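Local coordinates for monovalent Na+/H+ antiporter subunit A (Dietzia sp. DQ12-45-1b, PDB 7D3U), which probably works as an antiporter, exchanging sodium ions for protons across the cell membrane as part of the multi-subunit Mrp complex, at residues B[185-190]-B[253-258]; B[201-206]-B[260-265]; B[266-271]-B[307-312]. All coordinates share one frame; numbering follows the deposited sequence.

Interaction 1 (B[185-190]-B[253-258]); sequences EILVDP and FSEALH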
loop_
_atom_site.group_PDB
_atom_site.type_symbol
_atom_site.label_atom_id
_atom_site.label_comp_id
_atom_site.label_asym_id
_atom_site.label_seq_id
_atom_site.Cartn_x
_atom_site.Cartn_y
_atom_site.Cartn_z
ATOM N N GLU B 185 22.714 -20.592 -33.218
ATOM C CA GLU B 185 23.982 -19.946 -32.911
ATOM C C GLU B 185 24.429 -20.160 -31.473
ATOM O O GLU B 185 25.587 -19.872 -31.153
ATOM C CB GLU B 185 23.894 -18.443 -33.198
ATOM C CG GLU B 185 23.521 -18.113 -34.632
ATOM C CD GLU B 185 23.273 -16.633 -34.849
ATOM O OE1 GLU B 185 23.466 -15.848 -33.897
ATOM O OE2 GLU B 185 22.886 -16.254 -35.974
ATOM N N ILE B 186 23.549 -20.647 -30.605
ATOM C CA ILE B 186 23.920 -20.940 -29.225
ATOM C C ILE B 186 24.502 -22.341 -29.093
ATOM O O ILE B 186 25.456 -22.555 -28.342
ATOM C CB ILE B 186 22.698 -20.746 -28.305
ATOM C CG1 ILE B 186 22.394 -19.260 -28.126
ATOM C CG2 ILE B 186 22.928 -21.392 -26.957
ATOM C CD1 ILE B 186 21.146 -18.994 -27.321
ATOM N N LEU B 187 23.953 -23.308 -29.828
ATOM C CA LEU B 187 24.424 -24.683 -29.705
ATOM C C LEU B 187 25.815 -24.864 -30.296
ATOM O O LEU B 187 26.563 -25.744 -29.855
ATOM C CB LEU B 187 23.435 -25.634 -30.373
ATOM C CG LEU B 187 22.011 -25.565 -29.827
ATOM C CD1 LEU B 187 21.088 -26.475 -30.612
ATOM C CD2 LEU B 187 22.004 -25.925 -28.360
ATOM N N VAL B 188 26.184 -24.051 -31.282
ATOM C CA VAL B 188 27.493 -24.173 -31.913
ATOM C C VAL B 188 28.444 -23.149 -31.309
ATOM O O VAL B 188 29.544 -22.924 -31.827
ATOM C CB VAL B 188 27.393 -24.008 -33.439
ATOM C CG1 VAL B 188 26.344 -24.951 -34.000
ATOM C CG2 VAL B 188 27.060 -22.570 -33.794
ATOM N N ASP B 189 28.030 -22.525 -30.210
ATOM C CA ASP B 189 28.893 -21.578 -29.525
ATOM C C ASP B 189 30.066 -22.312 -28.876
ATOM O O ASP B 189 29.923 -23.451 -28.425
ATOM C CB ASP B 189 28.108 -20.811 -28.466
ATOM C CG ASP B 189 28.564 -19.373 -28.325
ATOM O OD1 ASP B 189 28.578 -18.650 -29.342
ATOM O OD2 ASP B 189 28.904 -18.964 -27.195
ATOM N N PRO B 190 31.239 -21.685 -28.821
ATOM C CA PRO B 190 32.399 -22.352 -28.214
ATOM C C PRO B 190 32.365 -22.350 -26.694
ATOM O O PRO B 190 33.355 -22.711 -26.050
ATOM C CB PRO B 190 33.582 -21.536 -28.746
ATOM C CG PRO B 190 33.015 -20.186 -28.984
ATOM C CD PRO B 190 31.608 -20.411 -29.458
ATOM N N PHE B 253 18.917 -29.766 -28.077
ATOM C CA PHE B 253 20.066 -29.346 -27.289
ATOM C C PHE B 253 21.146 -30.411 -27.196
ATOM O O PHE B 253 22.166 -30.177 -26.542
ATOM C CB PHE B 253 19.618 -28.942 -25.884
ATOM C CG PHE B 253 19.130 -27.532 -25.795
ATOM C CD1 PHE B 253 20.019 -26.493 -25.610
ATOM C CD2 PHE B 253 17.783 -27.243 -25.905
ATOM C CE1 PHE B 253 19.573 -25.193 -25.532
ATOM C CE2 PHE B 253 17.333 -25.945 -25.827
ATOM C CZ PHE B 253 18.228 -24.919 -25.639
ATOM N N SER B 254 20.959 -31.564 -27.828
ATOM C CA SER B 254 21.980 -32.599 -27.796
ATOM C C SER B 254 23.149 -32.303 -28.723
ATOM O O SER B 254 24.131 -33.050 -28.708
ATOM C CB SER B 254 21.367 -33.953 -28.151
ATOM O OG SER B 254 22.361 -34.960 -28.168
ATOM N N GLU B 255 23.074 -31.242 -29.527
ATOM C CA GLU B 255 24.211 -30.870 -30.359
ATOM C C GLU B 255 25.347 -30.291 -29.533
ATOM O O GLU B 255 26.519 -30.502 -29.859
ATOM C CB GLU B 255 23.780 -29.865 -31.427
ATOM C CG GLU B 255 24.914 -29.361 -32.300
ATOM C CD GLU B 255 24.424 -28.710 -33.574
ATOM O OE1 GLU B 255 23.250 -28.283 -33.611
ATOM O OE2 GLU B 255 25.210 -28.625 -34.541
ATOM N N ALA B 256 25.022 -29.572 -28.461
ATOM C CA ALA B 256 26.016 -28.957 -27.595
ATOM C C ALA B 256 26.298 -29.784 -26.350
ATOM O O ALA B 256 27.456 -30.099 -26.061
ATOM C CB ALA B 256 25.557 -27.554 -27.192
ATOM N N LEU B 257 25.259 -30.140 -25.603
ATOM C CA LEU B 257 25.421 -30.827 -24.326
ATOM C C LEU B 257 25.336 -32.341 -24.474
ATOM O O LEU B 257 24.516 -32.986 -23.832
ATOM C CB LEU B 257 24.378 -30.323 -23.338
ATOM C CG LEU B 257 24.501 -28.857 -22.935
ATOM C CD1 LEU B 257 23.326 -28.445 -22.070
ATOM C CD2 LEU B 257 25.805 -28.608 -22.219
ATOM N N HIS B 258 26.168 -32.934 -25.326
ATOM C CA HIS B 258 26.177 -34.385 -25.459
ATOM C C HIS B 258 27.444 -35.040 -24.942
ATOM O O HIS B 258 27.450 -36.254 -24.732
ATOM C CB HIS B 258 25.958 -34.796 -26.921
ATOM C CG HIS B 258 27.188 -34.726 -27.769
ATOM N ND1 HIS B 258 27.464 -33.656 -28.592
ATOM C CD2 HIS B 258 28.202 -35.606 -27.945
ATOM C CE1 HIS B 258 28.602 -33.872 -29.226
ATOM N NE2 HIS B 258 29.070 -35.048 -28.850
#
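Leu187, in the turn after helix 183-186, reaches across to the loop 253-258, and the contact joins these two pieces of the transmembrane antiporter part, within the family shared with complex I subunits. Backbone bonds first give each piece its shape. Residues 186-189 form a type I turn in which Ile186 O accepts Asp189 N at 3.2 Å and also the indole NE1 of Trp192, so two donors grip that carbonyl. In 253-258, which links helices 243-252 and 261-284, Phe253 O accepts Leu257 N at 3.2 Å.

Apolar packing carries the contact between them. With CG anti to its carbonyl carbon (chi1 -58°), Leu187 points at the opposite loop. Leu187 CD2 lies 3.4 Å from Phe253 CD1 and meets the ring obliquely, the two side chains crossing at nearly a right angle. The same methyl lies 4.1 Å from Ala256 CB, which also packs against Leu187 O.

A third kind of contact sets methyls beside a carboxylate. Glu255 leaves the backbone with CG anti to its N (chi1 177°) and stays extended, so its head lies along the more exposed flank. Its OE1 stands 4.1 Å from Leu187 CD1, while OE2 is 3.9 Å from Val188 CG1. Phe253 also touches Met174 of helix 166-178 and Ile206 of helix 196-213.

No hydrogen bond or salt bridge crosses between the turns, so the fit of Leu187 against ring and methyl holds them together, while the carboxylate of Glu255 lines the less buried side without pairing to the facing turn.

Interaction 2 (B[201-206]-B[260-265]); sequences VIAVLI and VPVWNL. With LMT (dodecyl-beta-D-maltoside), chain C.
The indole of Trp263 receives helix 201-206 at its edge; neither face of the ring is used by that helix. Close to the ring plane, Ala203 CB sits 3.7 Å from Trp263 CE3, and one helical turn further on Ile206 CG2 reaches Trp263 CZ3 at 3.9 Å. The side chain of Trp263 starts off across the contact rather than straight at it, but with CG anti to the backbone N (chi1 163°) the six-membered ring swings back along the neighbouring helix. Ala203 CB also touches Trp263 CB at 3.6 Å, so this one methyl rests in the angle between the base of the tryptophan and its ring.

An alanine methyl set against the edge of an indole here joins helices 196-213 and 261-284 of the transmembrane part shared by Mrp antiporters and complex I subunits; their short segments run nearly parallel, 22° apart, with the axes 8.6 Å apart at closest approach. Leu250 of helix 243-252 touches both Ile206 and Trp263, closing one side of the pair.

Toward the other side two valines meet by their branches. Val204 CG2 lies 3.7 Å from Val262 CG2, the side chains crossing at about a right angle. Val262 carries this methyl anti to its backbone N, which puts CG1 in the crowded position between N and the carbonyl carbon.

Val201 points away from helix 261-265 and meets dodecyl maltoside instead: CG1 is 3.7 Å from O6', and CG2 lies 3.7 Å from O1', where the alkyl chain joins the sugar. An alanine here would lack both methyls and would probably loosen the packing against this sugar. Val260, whose carbonyl accepts Asn264 N, occupies the N-cap position of helix 261-284.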
loop_
_atom_site.group_PDB
_atom_site.type_symbol
_atom_site.label_atom_id
_atom_site.label_comp_id
_atom_site.label_asym_id
_atom_site.label_seq_id
_atom_site.Cartn_x
_atom_site.Cartn_y
_atom_site.Cartn_z
ATOM N N VAL B 201 25.682 -26.839 -15.775
ATOM C CA VAL B 201 24.496 -26.183 -15.235
ATOM C C VAL B 201 23.382 -26.163 -16.272
ATOM O O VAL B 201 22.218 -26.443 -15.962
ATOM C CB VAL B 201 24.847 -24.765 -14.750
ATOM C CG1 VAL B 201 23.598 -23.912 -14.643
ATOM C CG2 VAL B 201 25.566 -24.830 -13.419
ATOM N N ILE B 202 23.720 -25.836 -17.522
ATOM C CA ILE B 202 22.702 -25.778 -18.564
ATOM C C ILE B 202 22.127 -27.164 -18.830
ATOM O O ILE B 202 20.921 -27.318 -19.056
ATOM C CB ILE B 202 23.282 -25.144 -19.840
ATOM C CG1 ILE B 202 23.595 -23.672 -19.596
ATOM C CG2 ILE B 202 22.310 -25.272 -20.994
ATOM C CD1 ILE B 202 22.435 -22.901 -19.027
ATOM N N ALA B 203 22.971 -28.197 -18.784
ATOM C CA ALA B 203 22.489 -29.556 -18.986
ATOM C C ALA B 203 21.532 -29.968 -17.881
ATOM O O ALA B 203 20.492 -30.574 -18.149
ATOM C CB ALA B 203 23.667 -30.524 -19.060
ATOM N N VAL B 204 21.863 -29.638 -16.630
ATOM C CA VAL B 204 20.971 -29.979 -15.528
ATOM C C VAL B 204 19.648 -29.235 -15.660
ATOM O O VAL B 204 18.570 -29.821 -15.495
ATOM C CB VAL B 204 21.653 -29.691 -14.179
ATOM C CG1 VAL B 204 20.622 -29.599 -13.074
ATOM C CG2 VAL B 204 22.666 -30.772 -13.866
ATOM N N LEU B 205 19.706 -27.941 -15.984
ATOM C CA LEU B 205 18.482 -27.156 -16.113
ATOM C C LEU B 205 17.602 -27.682 -17.237
ATOM O O LEU B 205 16.382 -27.793 -17.078
ATOM C CB LEU B 205 18.822 -25.686 -16.349
ATOM C CG LEU B 205 19.360 -24.919 -15.146
ATOM C CD1 LEU B 205 19.560 -23.465 -15.509
ATOM C CD2 LEU B 205 18.422 -25.052 -13.965
ATOM N N ILE B 206 18.197 -28.041 -18.372
ATOM C CA ILE B 206 17.391 -28.495 -19.498
ATOM C C ILE B 206 16.876 -29.912 -19.273
ATOM O O ILE B 206 15.750 -30.235 -19.670
ATOM C CB ILE B 206 18.198 -28.370 -20.798
ATOM C CG1 ILE B 206 18.104 -26.940 -21.316
ATOM C CG2 ILE B 206 17.701 -29.342 -21.849
ATOM C CD1 ILE B 206 19.146 -26.603 -22.326
ATOM N N VAL B 260 29.136 -33.697 -22.154
ATOM C CA VAL B 260 29.291 -33.287 -20.762
ATOM C C VAL B 260 28.830 -34.442 -19.876
ATOM O O VAL B 260 27.715 -34.948 -20.071
ATOM C CB VAL B 260 28.504 -32.008 -20.458
ATOM C CG1 VAL B 260 29.302 -30.799 -20.892
ATOM C CG2 VAL B 260 27.182 -32.024 -21.182
ATOM N N PRO B 261 29.643 -34.885 -18.913
ATOM C CA PRO B 261 29.292 -36.103 -18.165
ATOM C C PRO B 261 28.006 -35.990 -17.366
ATOM O O PRO B 261 27.269 -36.980 -17.251
ATOM C CB PRO B 261 30.508 -36.305 -17.251
ATOM C CG PRO B 261 31.620 -35.576 -17.928
ATOM C CD PRO B 261 30.978 -34.384 -18.557
ATOM N N VAL B 262 27.709 -34.815 -16.805
ATOM C CA VAL B 262 26.510 -34.696 -15.984
ATOM C C VAL B 262 25.258 -34.865 -16.833
ATOM O O VAL B 262 24.272 -35.447 -16.376
ATOM C CB VAL B 262 26.499 -33.362 -15.219
ATOM C CG1 VAL B 262 26.410 -32.198 -16.175
ATOM C CG2 VAL B 262 25.343 -33.328 -14.237
ATOM N N TRP B 263 25.281 -34.394 -18.079
ATOM C CA TRP B 263 24.140 -34.593 -18.963
ATOM C C TRP B 263 23.938 -36.069 -19.257
ATOM O O TRP B 263 22.825 -36.592 -19.131
ATOM C CB TRP B 263 24.344 -33.812 -20.259
ATOM C CG TRP B 263 23.466 -34.224 -21.399
ATOM C CD1 TRP B 263 23.650 -35.286 -22.234
ATOM C CD2 TRP B 263 22.291 -33.551 -21.862
ATOM N NE1 TRP B 263 22.653 -35.327 -23.174
ATOM C CE2 TRP B 263 21.806 -34.271 -22.968
ATOM C CE3 TRP B 263 21.598 -32.413 -21.444
ATOM C CZ2 TRP B 263 20.661 -33.893 -23.656
ATOM C CZ3 TRP B 263 20.463 -32.041 -22.128
ATOM C CH2 TRP B 263 20.006 -32.777 -23.222
ATOM N N ASN B 264 25.006 -36.754 -19.671
ATOM C CA ASN B 264 24.921 -38.181 -19.956
ATOM C C ASN B 264 24.369 -38.945 -18.762
ATOM O O ASN B 264 23.465 -39.773 -18.906
ATOM C CB ASN B 264 26.297 -38.717 -20.347
ATOM C CG ASN B 264 26.669 -38.371 -21.767
ATOM O OD1 ASN B 264 25.822 -37.965 -22.559
ATOM N ND2 ASN B 264 27.942 -38.533 -22.102
ATOM N N LEU B 265 24.888 -38.662 -17.567
ATOM C CA LEU B 265 24.444 -39.392 -16.385
ATOM C C LEU B 265 22.991 -39.072 -16.050
ATOM O O LEU B 265 22.165 -39.980 -15.898
ATOM C CB LEU B 265 25.352 -39.074 -15.201
ATOM C CG LEU B 265 24.954 -39.709 -13.872
ATOM C CD1 LEU B 265 26.132 -40.456 -13.279
ATOM C CD2 LEU B 265 24.448 -38.654 -12.905
HETATM C C1B LMT C . 27.822 -17.188 -14.495
HETATM C C2B LMT C . 28.467 -15.871 -14.040
HETATM C C3B LMT C . 27.562 -14.681 -14.403
HETATM C C4B LMT C . 27.055 -14.815 -15.856
HETATM C C5B LMT C . 26.308 -16.155 -15.975
HETATM C C6B LMT C . 26.734 -16.876 -17.248
HETATM O O1B LMT C . 27.912 -18.097 -13.451
HETATM O O2B LMT C . 28.626 -15.958 -12.684
HETATM O O3B LMT C . 28.188 -13.483 -14.176
HETATM O "O4'" LMT C . 26.200 -13.787 -16.170
HETATM O O5B LMT C . 26.489 -16.984 -14.852
HETATM O O6B LMT C . 27.883 -16.320 -17.746
HETATM C "C1'" LMT C . 26.804 -20.975 -11.249
HETATM C "C2'" LMT C . 28.007 -21.453 -12.098
HETATM C "C3'" LMT C . 28.642 -20.288 -12.903
HETATM C "C4'" LMT C . 27.633 -19.451 -13.720
HETATM C "C5'" LMT C . 26.192 -19.715 -13.208
HETATM C "C6'" LMT C . 25.374 -20.748 -13.961
HETATM O "O1'" LMT C . 25.883 -21.972 -11.092
HETATM O "O2'" LMT C . 28.954 -21.959 -11.245
HETATM O "O3'" LMT C . 29.605 -20.770 -13.743
HETATM O "O5'" LMT C . 26.119 -19.847 -11.800
HETATM O "O6'" LMT C . 24.073 -20.367 -13.815
HETATM C C1 LMT C . 24.823 -21.656 -10.219
HETATM C C2 LMT C . 23.583 -21.891 -11.027
HETATM C C3 LMT C . 22.331 -21.235 -10.546
HETATM C C4 LMT C . 21.631 -20.678 -11.756
HETATM C C5 LMT C . 20.220 -20.328 -11.432
HETATM C C6 LMT C . 19.422 -21.524 -11.034
HETATM C C7 LMT C . 17.963 -21.175 -11.038
HETATM C C8 LMT C . 17.162 -22.422 -10.903
HETATM C C9 LMT C . 15.696 -22.221 -11.087
HETATM C C10 LMT C . 15.001 -23.425 -10.520
HETATM C C11 LMT C . 13.521 -23.335 -10.707
HETATM C C12 LMT C . 12.811 -24.490 -10.085
#

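Interaction 3 (B[266-271]-B[307-312]); sequences LLITCG and IGVGTP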
loop_
_atom_site.group_PDB
_atom_site.type_symbol
_atom_site.label_atom_id
_atom_site.label_comp_id
_atom_site.label_asym_id
_atom_site.label_seq_id
_atom_site.Cartn_x
_atom_site.Cartn_y
_atom_site.Cartn_z
ATOM N N LEU B 266 22.660 -37.783 -15.930
ATOM C CA LEU B 266 21.313 -37.388 -15.539
ATOM C C LEU B 266 20.275 -37.847 -16.548
ATOM O O LEU B 266 19.117 -38.071 -16.185
ATOM C CB LEU B 266 21.250 -35.871 -15.367
ATOM C CG LEU B 266 19.966 -35.299 -14.774
ATOM C CD1 LEU B 266 19.618 -36.020 -13.487
ATOM C CD2 LEU B 266 20.121 -33.814 -14.532
ATOM N N LEU B 267 20.661 -37.996 -17.814
ATOM C CA LEU B 267 19.728 -38.511 -18.805
ATOM C C LEU B 267 19.613 -40.024 -18.716
ATOM O O LEU B 267 18.511 -40.561 -18.575
ATOM C CB LEU B 267 20.171 -38.093 -20.205
ATOM C CG LEU B 267 19.753 -36.723 -20.733
ATOM C CD1 LEU B 267 20.416 -35.640 -19.915
ATOM C CD2 LEU B 267 20.083 -36.566 -22.203
ATOM N N ILE B 268 20.747 -40.727 -18.784
ATOM C CA ILE B 268 20.731 -42.184 -18.861
ATOM C C ILE B 268 20.092 -42.782 -17.616
ATOM O O ILE B 268 19.153 -43.582 -17.705
ATOM C CB ILE B 268 22.156 -42.724 -19.072
ATOM C CG1 ILE B 268 22.601 -42.504 -20.516
ATOM C CG2 ILE B 268 22.224 -44.192 -18.716
ATOM C CD1 ILE B 268 23.994 -42.997 -20.798
ATOM N N THR B 269 20.589 -42.407 -16.433
ATOM C CA THR B 269 20.121 -43.082 -15.227
ATOM C C THR B 269 18.663 -42.746 -14.933
ATOM O O THR B 269 17.889 -43.628 -14.549
ATOM C CB THR B 269 21.024 -42.751 -14.033
ATOM O OG1 THR B 269 20.796 -43.706 -12.989
ATOM C CG2 THR B 269 20.763 -41.357 -13.485
ATOM N N CYS B 270 18.251 -41.498 -15.164
ATOM C CA CYS B 270 16.863 -41.140 -14.898
ATOM C C CYS B 270 15.926 -41.799 -15.898
ATOM O O CYS B 270 14.885 -42.346 -15.512
ATOM C CB CYS B 270 16.687 -39.624 -14.920
ATOM S SG CYS B 270 14.980 -39.095 -14.694
ATOM N N GLY B 271 16.280 -41.773 -17.184
ATOM C CA GLY B 271 15.446 -42.416 -18.178
ATOM C C GLY B 271 15.327 -43.909 -17.962
ATOM O O GLY B 271 14.260 -44.486 -18.157
ATOM N N ILE B 307 18.710 -41.153 -25.772
ATOM C CA ILE B 307 19.198 -39.824 -26.120
ATOM C C ILE B 307 20.429 -39.481 -25.294
ATOM O O ILE B 307 21.438 -39.000 -25.820
ATOM C CB ILE B 307 18.087 -38.777 -25.933
ATOM C CG1 ILE B 307 17.144 -38.784 -27.129
ATOM C CG2 ILE B 307 18.680 -37.395 -25.750
ATOM C CD1 ILE B 307 15.915 -37.948 -26.928
ATOM N N GLY B 308 20.365 -39.734 -23.986
ATOM C CA GLY B 308 21.499 -39.499 -23.117
ATOM C C GLY B 308 22.713 -40.330 -23.457
ATOM O O GLY B 308 23.819 -39.997 -23.022
ATOM N N VAL B 309 22.532 -41.420 -24.208
ATOM C CA VAL B 309 23.691 -42.118 -24.763
ATOM C C VAL B 309 24.567 -41.140 -25.539
ATOM O O VAL B 309 25.798 -41.151 -25.421
ATOM C CB VAL B 309 23.241 -43.300 -25.639
ATOM C CG1 VAL B 309 24.375 -43.764 -26.532
ATOM C CG2 VAL B 309 22.752 -44.439 -24.768
ATOM N N GLY B 310 23.943 -40.270 -26.329
ATOM C CA GLY B 310 24.625 -39.142 -26.938
ATOM C C GLY B 310 25.679 -39.479 -27.971
ATOM O O GLY B 310 26.800 -38.967 -27.907
ATOM N N THR B 311 25.338 -40.335 -28.923
ATOM C CA THR B 311 26.199 -40.673 -30.044
ATOM C C THR B 311 25.365 -40.626 -31.312
ATOM O O THR B 311 24.137 -40.749 -31.256
ATOM C CB THR B 311 26.840 -42.058 -29.876
ATOM O OG1 THR B 311 25.822 -43.066 -29.877
ATOM C CG2 THR B 311 27.633 -42.139 -28.582
ATOM N N PRO B 312 25.997 -40.419 -32.473
ATOM C CA PRO B 312 25.229 -40.395 -33.728
ATOM C C PRO B 312 24.376 -41.630 -33.949
ATOM O O PRO B 312 23.285 -41.524 -34.521
ATOM C CB PRO B 312 26.321 -40.266 -34.795
ATOM C CG PRO B 312 27.422 -39.560 -34.103
ATOM C CD PRO B 312 27.409 -40.062 -32.688
#
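The carbonyl oxygen of Leu267 is gripped by one hydrogen bond, from Gly271 N at 2.9 Å, the regular bond of a transmembrane helix. That helix, 261-284, and the next, 288-308, form a helical hairpin, and the contact lies where the start of the first meets the end of the second. It illustrates how a glycine can let two helices approach closely: the CA atoms of Leu267 and Gly308 are 4.8 Å apart, and a side chain on Gly308 would have pointed straight at Leu267.

Leu267 fills that place itself. Its CG is anti to the carbonyl carbon (chi1 -85°), so the branch lies over the bare backbone of the glycine, with CD2 3.4 Å from Gly308 CA. The same methyl meets Ile307 CG2 at 3.9 Å. The end of Ile307 leads away from helix 266-271, and its side chain also touches Ile247, Leu250 and Leu251 of helix 243-252.

Ile268, the next residue along, comes alongside the same peptide. Its CG1 packs on the Gly308 carbonyl group, 3.7 Å from C, and its extended end (chi2 179°) carries CD1 on toward Val309. Leucine and isoleucine thus flank Gly308. A bound dodecyl maltoside also touches Ile268.

No hydrogen bond crosses the contact, so it rests on apolar packing, mostly of side chains on the Gly308 backbone. Beyond it the chain leaves the helical path at Gly310, whose positive phi of 66° suits a glycine, and Thr311 then takes the N-cap position of helix 312-341. Val309 CB points away from helix 266-271, yet its CG2 still comes within 4.4 Å of Ile268 CD1.

All three contacts belong to the transmembrane antiporter part of the chain and sit close together. The centres of interactions 1 and 2 are about 12 Å apart, those of interactions 2 and 3 about 10 Å, and those of interactions 1 and 3 about 16 Å. Along the sequence interactions 1 and 2 interleave, since 201-206 falls between the two segments of interaction 1; interaction 3 opens only after both have closed. Helix 261-284 serves both 2 and 3, and the loop leading into it supplies one side of interaction 1. Its first turns, with that loop, are therefore packed in succession against the 185-190 turn, helix 196-213 and helix 288-308, joining sequence-distant pieces into one bundle.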